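Local coordinates for 2-c-methyl-d-erythritol 2,4-cyclodiphosphate synthase (Plasmodium falciparum, PDB 4C81), which catalyses ring closure to 2-C-methyl-D-erythritol 2,4-cyclodiphosphate with release of CMP, a step of the non-mevalonate route to isoprenoid precursors, at residues I10-D15 and F174-L179; D63-S68 and K139-V144; H67-S72 and I100-A105; S72-L77 and R106-K111. The protein carries 1 engineered substitution. One frame throughout, in Å; residues are numbered along the deposited sequence. Where two conformers were deposited one is given.

Contact 1: I10-D15 and F174-L179; sequences IGQGYD and FANILL. With ZN (zinc ion), chain B.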
# COMPACT_ATOMS: atom_id res chain seq x y z
N ILE A 10 9.60 -4.80 6.99
CA ILE A 10 8.62 -4.56 5.93
C ILE A 10 9.06 -3.35 5.10
O ILE A 10 9.56 -2.36 5.63
CB ILE A 10 7.20 -4.30 6.51
CG1 ILE A 10 6.15 -4.20 5.39
CG2 ILE A 10 7.17 -3.04 7.35
CD1 ILE A 10 4.73 -4.20 5.90
N GLY A 11 8.85 -3.45 3.79
CA GLY A 11 9.09 -2.34 2.89
C GLY A 11 7.98 -2.20 1.87
O GLY A 11 7.40 -3.19 1.43
N GLN A 12 7.67 -0.96 1.51
CA GLN A 12 6.75 -0.66 0.43
C GLN A 12 7.37 0.37 -0.49
O GLN A 12 7.79 1.43 -0.04
CB GLN A 12 5.43 -0.12 0.95
CG GLN A 12 4.40 0.11 -0.14
CD GLN A 12 3.13 0.70 0.37
OE1 GLN A 12 3.08 1.87 0.75
NE2 GLN A 12 2.07 -0.11 0.39
N GLY A 13 7.43 0.05 -1.77
CA GLY A 13 7.92 0.97 -2.78
C GLY A 13 6.77 1.42 -3.65
O GLY A 13 5.83 0.66 -3.88
N TYR A 14 6.83 2.67 -4.07
CA TYR A 14 5.84 3.23 -4.99
C TYR A 14 6.57 3.91 -6.14
O TYR A 14 7.63 4.51 -5.96
CB TYR A 14 4.96 4.24 -4.26
CG TYR A 14 4.14 5.10 -5.19
CD1 TYR A 14 2.96 4.62 -5.74
CD2 TYR A 14 4.55 6.39 -5.52
CE1 TYR A 14 2.20 5.40 -6.60
CE2 TYR A 14 3.79 7.18 -6.37
CZ TYR A 14 2.62 6.67 -6.91
OH TYR A 14 1.88 7.46 -7.75
N ASP A 15 6.00 3.80 -7.34
CA ASP A 15 6.50 4.56 -8.47
C ASP A 15 5.37 4.84 -9.46
O ASP A 15 4.37 4.11 -9.50
CB ASP A 15 7.65 3.84 -9.16
CG ASP A 15 8.46 4.74 -10.08
OD1 ASP A 15 8.40 5.99 -9.93
OD2 ASP A 15 9.15 4.20 -10.96
N PHE A 174 2.95 -0.52 -6.80
CA PHE A 174 3.24 -0.70 -5.38
C PHE A 174 3.95 -2.02 -5.20
O PHE A 174 3.42 -3.06 -5.58
CB PHE A 174 1.95 -0.70 -4.55
CG PHE A 174 1.28 0.63 -4.47
CD1 PHE A 174 0.46 1.07 -5.50
CD2 PHE A 174 1.48 1.45 -3.37
CE1 PHE A 174 -0.17 2.31 -5.43
CE2 PHE A 174 0.85 2.69 -3.30
CZ PHE A 174 0.04 3.12 -4.33
N ALA A 175 5.15 -1.99 -4.63
CA ALA A 175 5.91 -3.20 -4.36
C ALA A 175 6.00 -3.38 -2.85
O ALA A 175 6.40 -2.46 -2.15
CB ALA A 175 7.30 -3.10 -4.96
N ASN A 176 5.62 -4.56 -2.36
CA ASN A 176 5.61 -4.87 -0.94
C ASN A 176 6.53 -6.03 -0.68
O ASN A 176 6.45 -7.06 -1.35
CB ASN A 176 4.20 -5.23 -0.49
CG ASN A 176 3.20 -4.15 -0.82
OD1 ASN A 176 2.93 -3.27 -0.00
ND2 ASN A 176 2.66 -4.19 -2.04
N ILE A 177 7.41 -5.88 0.31
CA ILE A 177 8.46 -6.87 0.55
C ILE A 177 8.67 -7.12 2.04
O ILE A 177 8.42 -6.24 2.87
CB ILE A 177 9.77 -6.40 -0.11
CG1 ILE A 177 10.74 -7.57 -0.30
CG2 ILE A 177 10.41 -5.25 0.66
CD1 ILE A 177 11.88 -7.25 -1.22
N LEU A 178 9.11 -8.34 2.36
CA LEU A 178 9.60 -8.66 3.70
C LEU A 178 11.07 -9.04 3.57
O LEU A 178 11.44 -9.80 2.66
CB LEU A 178 8.84 -9.84 4.30
CG LEU A 178 7.41 -9.57 4.74
CD1 LEU A 178 6.76 -10.88 5.17
CD2 LEU A 178 7.33 -8.54 5.87
N LEU A 179 11.89 -8.51 4.46
CA LEU A 179 13.27 -8.94 4.60
C LEU A 179 13.41 -9.73 5.90
O LEU A 179 12.99 -9.27 6.96
CB LEU A 179 14.22 -7.75 4.60
CG LEU A 179 14.12 -6.81 3.40
CD1 LEU A 179 15.11 -5.68 3.55
CD2 LEU A 179 14.35 -7.55 2.07
ZN ZN B . 10.68 5.26 -11.73
O HOH W 1 11.53 6.23 -10.44
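Tyr14 and Phe174 face each other as a non-hydrogen-bonded pair of two neighbouring antiparallel strands, and their rings meet on one side of the sheet. Tyr14 CD1 lies 3.6 Å from Phe174 CZ, over one face of the phenylalanine and displaced toward its rim, with the two planes inclined at 53°. Tyr14 has CG anti to its backbone N (chi1 167°) and Phe174 has CG anti to its carbonyl carbon, and with these different first torsions the two side chains cross obliquely. The Tyr14 hydroxyl bonds to Glu172.

On the same side, Gln12 and Asn176 run side by side with their amide planes 71° apart. Gln12 NE2 donates only weakly to Asn176 OD1, at 3.3 Å. The firmer bonds of these amides join subunits: Gln12 OE1 accepts from Asn176 of the second subunit, and Asn176 ND2 donates to Gln12 of the third. Amides suit this buried place because each can donate and accept. Further along, Ile10 CB and Leu178 CD2 approach to 4.3 Å, and both residues also pack against other subunits.

The opposite side holds Gly11 and Gly13. Having no side chains, they let helix 64-77 and Ile177 come close, with Ile177 CG2 3.9 Å from Gly11 CA. Paired backbone bonds join Gly11 with Ile177 and Gly13 with Ala175, the shortest being Gly13 N to Ala175 O at 2.7 Å.

Asp15 OD2 binds zinc at 2.0 Å, while OD1 forms a salt bridge with Lys157 of the second subunit. The chemistry thus implies a sheet whose polar side chains bind the trimer together and whose strand 9-21 also supplies a zinc ligand.

Contact 2: D63-S68 and K139-V144; sequences DIIYHS and KNISTV. With ZN (zinc ion), chain B.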
# COMPACT_ATOMS: atom_id res chain seq x y z
N ASP A 63 10.76 2.14 -15.74
CA ASP A 63 10.41 0.81 -15.24
C ASP A 63 9.88 0.88 -13.80
O ASP A 63 10.63 0.69 -12.84
CB ASP A 63 11.62 -0.14 -15.34
CG ASP A 63 11.24 -1.60 -15.18
OD1 ASP A 63 10.29 -1.92 -14.42
OD2 ASP A 63 11.89 -2.46 -15.81
N ILE A 64 8.59 1.14 -13.67
CA ILE A 64 7.95 1.29 -12.36
C ILE A 64 8.13 0.07 -11.46
O ILE A 64 8.19 0.20 -10.24
CB ILE A 64 6.43 1.65 -12.47
CG1 ILE A 64 5.68 0.63 -13.34
CG2 ILE A 64 6.25 3.08 -12.99
CD1 ILE A 64 4.17 0.82 -13.35
N ILE A 65 8.22 -1.12 -12.06
CA ILE A 65 8.38 -2.35 -11.28
C ILE A 65 9.77 -2.41 -10.63
O ILE A 65 9.90 -2.55 -9.41
CB ILE A 65 8.11 -3.61 -12.13
CG1 ILE A 65 6.64 -3.67 -12.54
CG2 ILE A 65 8.48 -4.87 -11.38
CD1 ILE A 65 6.28 -4.88 -13.39
N TYR A 66 10.81 -2.29 -11.45
CA TYR A 66 12.18 -2.31 -10.92
C TYR A 66 12.43 -1.18 -9.92
O TYR A 66 13.05 -1.40 -8.87
CB TYR A 66 13.22 -2.25 -12.04
CG TYR A 66 13.52 -3.57 -12.75
CD1 TYR A 66 12.99 -4.79 -12.31
CD2 TYR A 66 14.38 -3.60 -13.84
CE1 TYR A 66 13.28 -5.98 -12.96
CE2 TYR A 66 14.69 -4.79 -14.49
CZ TYR A 66 14.13 -5.97 -14.05
OH TYR A 66 14.43 -7.15 -14.69
N HIS A 67 11.94 0.02 -10.23
CA HIS A 67 12.15 1.17 -9.36
C HIS A 67 11.42 1.00 -8.03
O HIS A 67 12.00 1.24 -6.96
CB HIS A 67 11.72 2.48 -10.04
CG HIS A 67 12.42 2.76 -11.33
ND1 HIS A 67 12.04 3.78 -12.17
CD2 HIS A 67 13.47 2.14 -11.92
CE1 HIS A 67 12.83 3.78 -13.24
NE2 HIS A 67 13.70 2.80 -13.11
N SER A 68 10.17 0.56 -8.07
CA SER A 68 9.41 0.36 -6.83
C SER A 68 9.99 -0.78 -5.99
O SER A 68 10.00 -0.69 -4.76
CB SER A 68 7.93 0.10 -7.12
OG SER A 68 7.73 -1.15 -7.75
N LYS A 139 10.72 -14.05 -13.99
CA LYS A 139 12.04 -14.59 -14.33
C LYS A 139 13.12 -13.52 -14.20
O LYS A 139 14.19 -13.77 -13.64
CB LYS A 139 12.04 -15.18 -15.75
CG LYS A 139 13.35 -15.86 -16.14
CD LYS A 139 13.25 -16.50 -17.51
CE LYS A 139 14.57 -17.13 -17.93
NZ LYS A 139 14.48 -17.76 -19.28
N ASN A 140 12.83 -12.33 -14.71
CA ASN A 140 13.76 -11.20 -14.65
C ASN A 140 14.05 -10.77 -13.21
O ASN A 140 15.20 -10.56 -12.85
CB ASN A 140 13.22 -10.01 -15.45
CG ASN A 140 13.29 -10.23 -16.95
OD1 ASN A 140 13.89 -11.19 -17.43
ND2 ASN A 140 12.66 -9.33 -17.70
N ILE A 141 13.00 -10.64 -12.40
CA ILE A 141 13.16 -10.26 -11.00
C ILE A 141 13.97 -11.31 -10.22
O ILE A 141 14.84 -10.95 -9.42
CB ILE A 141 11.79 -10.04 -10.30
CG1 ILE A 141 11.07 -8.83 -10.90
CG2 ILE A 141 11.97 -9.85 -8.80
CD1 ILE A 141 9.61 -8.76 -10.54
N SER A 142 13.68 -12.58 -10.46
CA SER A 142 14.39 -13.68 -9.79
C SER A 142 15.88 -13.65 -10.12
O SER A 142 16.71 -13.89 -9.25
CB SER A 142 13.79 -15.03 -10.18
OG SER A 142 13.87 -15.26 -11.58
N THR A 143 16.20 -13.34 -11.37
CA THR A 143 17.59 -13.28 -11.83
C THR A 143 18.36 -12.11 -11.21
O THR A 143 19.48 -12.30 -10.72
CB THR A 143 17.66 -13.17 -13.37
OG1 THR A 143 17.00 -14.29 -13.97
CG2 THR A 143 19.11 -13.12 -13.84
N VAL A 144 17.76 -10.92 -11.23
CA VAL A 144 18.44 -9.70 -10.79
C VAL A 144 18.56 -9.63 -9.26
O VAL A 144 19.49 -9.01 -8.75
CB VAL A 144 17.73 -8.43 -11.31
CG1 VAL A 144 18.54 -7.19 -10.99
CG2 VAL A 144 17.49 -8.52 -12.81
ZN ZN B . 10.68 5.26 -11.73
O HOH W 1 11.53 6.23 -10.44
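Tyr66 and Ile65 reach from helix 64-77 to meet Asn140, Ile141 and Val144 of helix 130-145. The axes are 11.9 Å apart and cross at -33°, a wide gap spanned by the long tyrosine and by a pair of isoleucines.

At the start of the second segment, the carbonyl oxygen of Lys139 is approached by three donors, the backbone N and OG1 of Thr143 and the hydroxyl of Ser142, which also has Ile138 O as a partner. Thr143 OG1 is 2.9 Å from Lys139 O, so this outward threonine bonds back to its own helix. Asn140 presents its CB to the tyrosine, 3.2 Å from Tyr66 OH, with the two side chains crossing at about a right angle. The amide looks elsewhere, ND2 donating to Gly47 O. Ile141 slides past the tyrosine in the opposite direction and lays CG1 at the ring's edge, 4.2 Å from Tyr66 CE1. The Ile141 and Ile65 side chains cross at about a right angle, Ile141 CD1 lying 4.1 Å from Ile65 CG2, two branched aliphatic groups well matched to an apolar interior. Val144, deposited in two conformers, brings CG2 near the hydroxyl in the one given.

Tyr66 is also tied down at its backbone: Asp63, the N-cap, accepts from Tyr66 N with OD1 at 3.0 Å in a nearly straight bond (177°). The same carboxylate accepts from the amides of Gly47 and Gly48.

The next residue, His67, binds zinc through ND1 at 2.1 Å, beside Asp15 and His17. The two helices lie side by side on the main sheet: Ile64 and Ile65 pack on Val123 and on Leu46 of strand 43-46, while Ile141 meets Ile121 of strand 114-124.

Contact 3: H67-S72 and I100-A105; sequences HSIVDS and IFLRYA. With ZN (zinc ion), chain B.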
# COMPACT_ATOMS: atom_id res chain seq x y z
N HIS A 67 11.94 0.02 -10.23
CA HIS A 67 12.15 1.17 -9.36
C HIS A 67 11.42 1.00 -8.03
O HIS A 67 12.00 1.24 -6.96
CB HIS A 67 11.72 2.48 -10.04
CG HIS A 67 12.42 2.76 -11.33
ND1 HIS A 67 12.04 3.78 -12.17
CD2 HIS A 67 13.47 2.14 -11.92
CE1 HIS A 67 12.83 3.78 -13.24
NE2 HIS A 67 13.70 2.80 -13.11
N SER A 68 10.17 0.56 -8.07
CA SER A 68 9.41 0.36 -6.83
C SER A 68 9.99 -0.78 -5.99
O SER A 68 10.00 -0.69 -4.76
CB SER A 68 7.93 0.10 -7.12
OG SER A 68 7.73 -1.15 -7.75
N ILE A 69 10.48 -1.84 -6.64
CA ILE A 69 11.16 -2.92 -5.92
C ILE A 69 12.39 -2.39 -5.18
O ILE A 69 12.58 -2.69 -3.99
CB ILE A 69 11.55 -4.08 -6.86
CG1 ILE A 69 10.31 -4.87 -7.29
CG2 ILE A 69 12.54 -5.03 -6.18
CD1 ILE A 69 10.55 -5.78 -8.48
N VAL A 70 13.22 -1.61 -5.86
CA VAL A 70 14.41 -1.01 -5.24
C VAL A 70 14.03 -0.18 -4.01
O VAL A 70 14.58 -0.37 -2.93
CB VAL A 70 15.22 -0.15 -6.22
CG1 VAL A 70 16.31 0.63 -5.50
CG2 VAL A 70 15.83 -1.03 -7.29
N ASP A 71 13.06 0.72 -4.17
CA ASP A 71 12.66 1.57 -3.05
C ASP A 71 11.96 0.80 -1.92
O ASP A 71 12.00 1.24 -0.77
CB ASP A 71 11.82 2.76 -3.53
CG ASP A 71 12.68 3.87 -4.14
OD1 ASP A 71 13.90 3.92 -3.86
OD2 ASP A 71 12.13 4.70 -4.88
N SER A 72 11.36 -0.34 -2.23
CA SER A 72 10.79 -1.20 -1.19
C SER A 72 11.91 -1.79 -0.32
O SER A 72 11.79 -1.83 0.90
CB SER A 72 9.89 -2.30 -1.77
OG SER A 72 10.63 -3.42 -2.24
N ILE A 100 21.82 -0.97 -12.34
CA ILE A 100 22.75 -0.47 -11.33
C ILE A 100 22.08 -0.38 -9.95
O ILE A 100 22.68 -0.74 -8.94
CB ILE A 100 23.33 0.91 -11.73
CG1 ILE A 100 24.25 0.78 -12.95
CG2 ILE A 100 24.09 1.54 -10.58
CD1 ILE A 100 24.60 2.11 -13.60
N PHE A 101 20.83 0.09 -9.92
CA PHE A 101 20.10 0.24 -8.66
C PHE A 101 19.65 -1.10 -8.07
O PHE A 101 19.65 -1.27 -6.85
CB PHE A 101 18.87 1.14 -8.83
CG PHE A 101 19.19 2.53 -9.33
CD1 PHE A 101 20.33 3.21 -8.91
CD2 PHE A 101 18.34 3.16 -10.23
CE1 PHE A 101 20.61 4.49 -9.38
CE2 PHE A 101 18.61 4.44 -10.70
CZ PHE A 101 19.75 5.10 -10.27
N LEU A 102 19.24 -2.03 -8.92
CA LEU A 102 18.82 -3.35 -8.46
C LEU A 102 19.99 -4.16 -7.90
O LEU A 102 19.82 -4.90 -6.92
CB LEU A 102 18.13 -4.15 -9.58
CG LEU A 102 16.62 -3.94 -9.78
CD1 LEU A 102 15.84 -4.47 -8.58
CD2 LEU A 102 16.28 -2.49 -10.03
N ARG A 103 21.17 -4.02 -8.50
CA ARG A 103 22.36 -4.71 -7.97
C ARG A 103 22.81 -4.08 -6.65
O ARG A 103 23.25 -4.80 -5.75
CB ARG A 103 23.51 -4.75 -9.00
CG ARG A 103 24.25 -3.44 -9.25
CD ARG A 103 25.69 -3.70 -9.70
NE ARG A 103 25.76 -4.62 -10.84
CZ ARG A 103 25.64 -4.27 -12.12
NH1 ARG A 103 25.44 -3.00 -12.47
NH2 ARG A 103 25.72 -5.20 -13.06
N TYR A 104 22.68 -2.76 -6.53
CA TYR A 104 22.97 -2.08 -5.26
C TYR A 104 22.05 -2.63 -4.17
O TYR A 104 22.51 -2.98 -3.08
CB TYR A 104 22.78 -0.56 -5.38
CG TYR A 104 22.85 0.16 -4.05
CD1 TYR A 104 24.07 0.44 -3.44
CD2 TYR A 104 21.68 0.55 -3.38
CE1 TYR A 104 24.14 1.09 -2.21
CE2 TYR A 104 21.74 1.20 -2.15
CZ TYR A 104 22.97 1.47 -1.57
OH TYR A 104 23.03 2.11 -0.36
N ALA A 105 20.76 -2.70 -4.47
CA ALA A 105 19.77 -3.18 -3.51
C ALA A 105 20.03 -4.62 -3.09
O ALA A 105 19.94 -4.95 -1.90
CB ALA A 105 18.36 -3.04 -4.09
ZN ZN B . 10.68 5.26 -11.73
O HOH W 1 11.53 6.23 -10.44
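Val70 meets Phe101, Leu102 and Ala105 in a buried, apolar contact between two helices running in nearly the same direction, 64-77 and 97-111, beside the main sheet. The segment axes approach to 9.5 Å and cross at 27°. The closest backbones are those of Val70 and Leu102, whose CA atoms are 5.9 Å apart, a short separation that suits a compact valine in the middle of the interface.

Val70 has CG1 anti to its backbone N (chi1 171°), which leaves CG2 beside the N. CG2 lies 4.0 Å from Phe101 CB and 3.7 Å from Leu102 CD1; Phe101 takes part through this CB and its backbone O, not through its ring. The still shorter approach of CG2 to Leu102 CD2 is doubtful. CG1 meets the small Ala105 at a looser 4.4 Å from its CB. Ile69 adds a second point, crossing Leu102 at about a right angle with its CG2 4.1 Å from Leu102 CD1.

Behind this apolar front several polar groups have partners in or near helix 64-77. Ser72 OG donates to Ile69 O at 2.7 Å, and Asp71 OD1 accepts from Ile82 N. Ile69 and Leu102 both continue onto Leu145 of helix 130-145, while Val70 and Phe101 touch Ile82, which lies among the CDP-contacting residues Asp81, Gly83 and Thr84 that follow helix 64-77.

His67, the zinc ligand early in that helix, bonds through NE2 to Ser98 of helix 97-111. The arrangement is that of a metal site with a second shell: one helix carries the ligand, and its neighbour supplies a partner that probably helps to fix the imidazole's rotation.

Contact 4: S72-L77 and R106-K111; sequences SILGAL and RLLIYK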
# COMPACT_ATOMS: atom_id res chain seq x y z
N SER A 72 11.36 -0.34 -2.23
CA SER A 72 10.79 -1.20 -1.19
C SER A 72 11.91 -1.79 -0.32
O SER A 72 11.79 -1.83 0.90
CB SER A 72 9.89 -2.30 -1.77
OG SER A 72 10.63 -3.42 -2.24
N ILE A 73 12.98 -2.23 -0.97
CA ILE A 73 14.16 -2.75 -0.27
C ILE A 73 14.85 -1.67 0.57
O ILE A 73 15.15 -1.89 1.74
CB ILE A 73 15.16 -3.38 -1.28
CG1 ILE A 73 14.56 -4.64 -1.90
CG2 ILE A 73 16.49 -3.71 -0.59
CD1 ILE A 73 15.32 -5.15 -3.10
N LEU A 74 15.12 -0.51 -0.04
CA LEU A 74 15.73 0.61 0.67
C LEU A 74 14.84 1.03 1.84
O LEU A 74 15.32 1.25 2.95
CB LEU A 74 15.95 1.79 -0.27
CG LEU A 74 17.01 1.57 -1.35
CD1 LEU A 74 17.11 2.78 -2.26
CD2 LEU A 74 18.35 1.28 -0.70
N GLY A 75 13.54 1.13 1.58
CA GLY A 75 12.58 1.50 2.61
C GLY A 75 12.58 0.54 3.78
O GLY A 75 12.58 0.95 4.94
N ALA A 76 12.60 -0.76 3.48
CA ALA A 76 12.63 -1.79 4.51
C ALA A 76 13.85 -1.67 5.43
O ALA A 76 13.73 -1.89 6.63
CB ALA A 76 12.61 -3.17 3.86
N LEU A 77 14.99 -1.31 4.85
CA LEU A 77 16.25 -1.23 5.59
C LEU A 77 16.52 0.15 6.21
O LEU A 77 17.50 0.32 6.94
CB LEU A 77 17.41 -1.63 4.68
CG LEU A 77 17.41 -3.10 4.25
CD1 LEU A 77 18.32 -3.33 3.05
CD2 LEU A 77 17.79 -4.01 5.42
N ARG A 106 20.35 -5.49 -4.05
CA ARG A 106 20.67 -6.88 -3.76
C ARG A 106 21.86 -6.96 -2.82
O ARG A 106 21.82 -7.67 -1.82
CB ARG A 106 20.97 -7.65 -5.05
CG ARG A 106 21.28 -9.13 -4.83
CD ARG A 106 21.54 -9.85 -6.14
NE ARG A 106 22.67 -9.28 -6.87
CZ ARG A 106 23.95 -9.53 -6.60
NH1 ARG A 106 24.30 -10.35 -5.61
NH2 ARG A 106 24.90 -8.96 -7.34
N LEU A 107 22.92 -6.22 -3.14
CA LEU A 107 24.15 -6.24 -2.34
C LEU A 107 23.97 -5.57 -0.98
O LEU A 107 24.63 -5.94 -0.01
CB LEU A 107 25.31 -5.61 -3.11
CG LEU A 107 25.74 -6.40 -4.34
CD1 LEU A 107 26.64 -5.57 -5.25
CD2 LEU A 107 26.43 -7.70 -3.94
N LEU A 108 23.07 -4.58 -0.90
CA LEU A 108 22.73 -3.93 0.36
C LEU A 108 22.06 -4.90 1.33
O LEU A 108 22.38 -4.94 2.51
CB LEU A 108 21.82 -2.72 0.11
CG LEU A 108 21.25 -2.00 1.34
CD1 LEU A 108 22.34 -1.28 2.11
CD2 LEU A 108 20.17 -1.02 0.91
N ILE A 109 21.11 -5.68 0.81
CA ILE A 109 20.42 -6.71 1.59
C ILE A 109 21.44 -7.70 2.15
O ILE A 109 21.38 -8.07 3.32
CB ILE A 109 19.38 -7.48 0.74
CG1 ILE A 109 18.18 -6.59 0.42
CG2 ILE A 109 18.90 -8.73 1.46
CD1 ILE A 109 17.24 -7.18 -0.62
N TYR A 110 22.38 -8.11 1.30
CA TYR A 110 23.41 -9.07 1.68
C TYR A 110 24.34 -8.52 2.75
O TYR A 110 24.60 -9.19 3.75
CB TYR A 110 24.23 -9.49 0.46
CG TYR A 110 25.20 -10.61 0.76
CD1 TYR A 110 24.81 -11.95 0.64
CD2 TYR A 110 26.49 -10.34 1.18
CE1 TYR A 110 25.69 -12.98 0.92
CE2 TYR A 110 27.38 -11.37 1.47
CZ TYR A 110 26.98 -12.69 1.34
OH TYR A 110 27.85 -13.71 1.63
N LYS A 111 24.84 -7.29 2.56
CA LYS A 111 25.78 -6.71 3.52
C LYS A 111 25.13 -6.36 4.87
O LYS A 111 25.83 -6.21 5.87
CB LYS A 111 26.52 -5.51 2.92
CG LYS A 111 25.78 -4.18 2.95
CD LYS A 111 26.49 -3.16 2.06
CE LYS A 111 25.97 -1.75 2.30
NZ LYS A 111 26.33 -0.82 1.18
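The backbone N of Leu77 is shared by two carbonyls of its own helix, bonding to Ile73 O at 3.2 Å and, weakly, to Leu74 O. All three residues send their side chains to the helix of segment 106-111, where the contact is purely apolar.

Leu77 and Leu108 reach toward each other tip to tip, CD1 of Leu77 lying 3.6 Å from Leu108 CG. Leu108 gets there with CG anti to its backbone N (chi1 174°). The same Leu77 CD1 is 4.2 Å from Ile109 CG1, so one methyl sits against two neighbouring residues. Ile73 and Ile109 cross at about a right angle, and here the fit is tight, Ile73 CG2 being 3.5 Å from Ile109 CG1. Leu74 also approaches Leu108, but it was deposited in two conformers and the very short distance in the one given is doubtful.

Leucine and isoleucine suit this place because they fill the interface between axes 10.2 Å apart without bringing in polar groups that would need partners. Away from it, Gly75 and Ala76 keep their side of the helix slim, Ala76 resting on Leu179 and giving its O to Arg9.

Ile73 also packs on Ile177, Leu77 on Leu179, and Leu77 and Ile109 together on Tyr114. The helices cross at 26°, a nearly parallel pair whose inner side rests on strands 114-124 and 170-181, as in the helical layer of a two-layer alpha/beta fold.

In the fold
Contact 1 belongs to the sheet, with paired backbone bonds and polar side chains that turn to the other subunits; contacts 2, 3 and 4 belong to the helical layer and rest mainly on apolar packing, with a tyrosine at the centre of contact 2. Helix 64-77 takes part in all three of these, meeting helix 130-145 in contact 2 and helix 97-111 at two successive levels in contacts 3 and 4. Contacts 1, 3 and 4 are buried, while contact 2 is partly so. Sheet and helix meet where Ser68 and Ser72 lie on Gly13, Ala175 and Ile177. Zinc joins sheet and helix: contact 1 supplies Asp15, and contacts 2 and 3 share His67. Contact 4 lies farther from the metal.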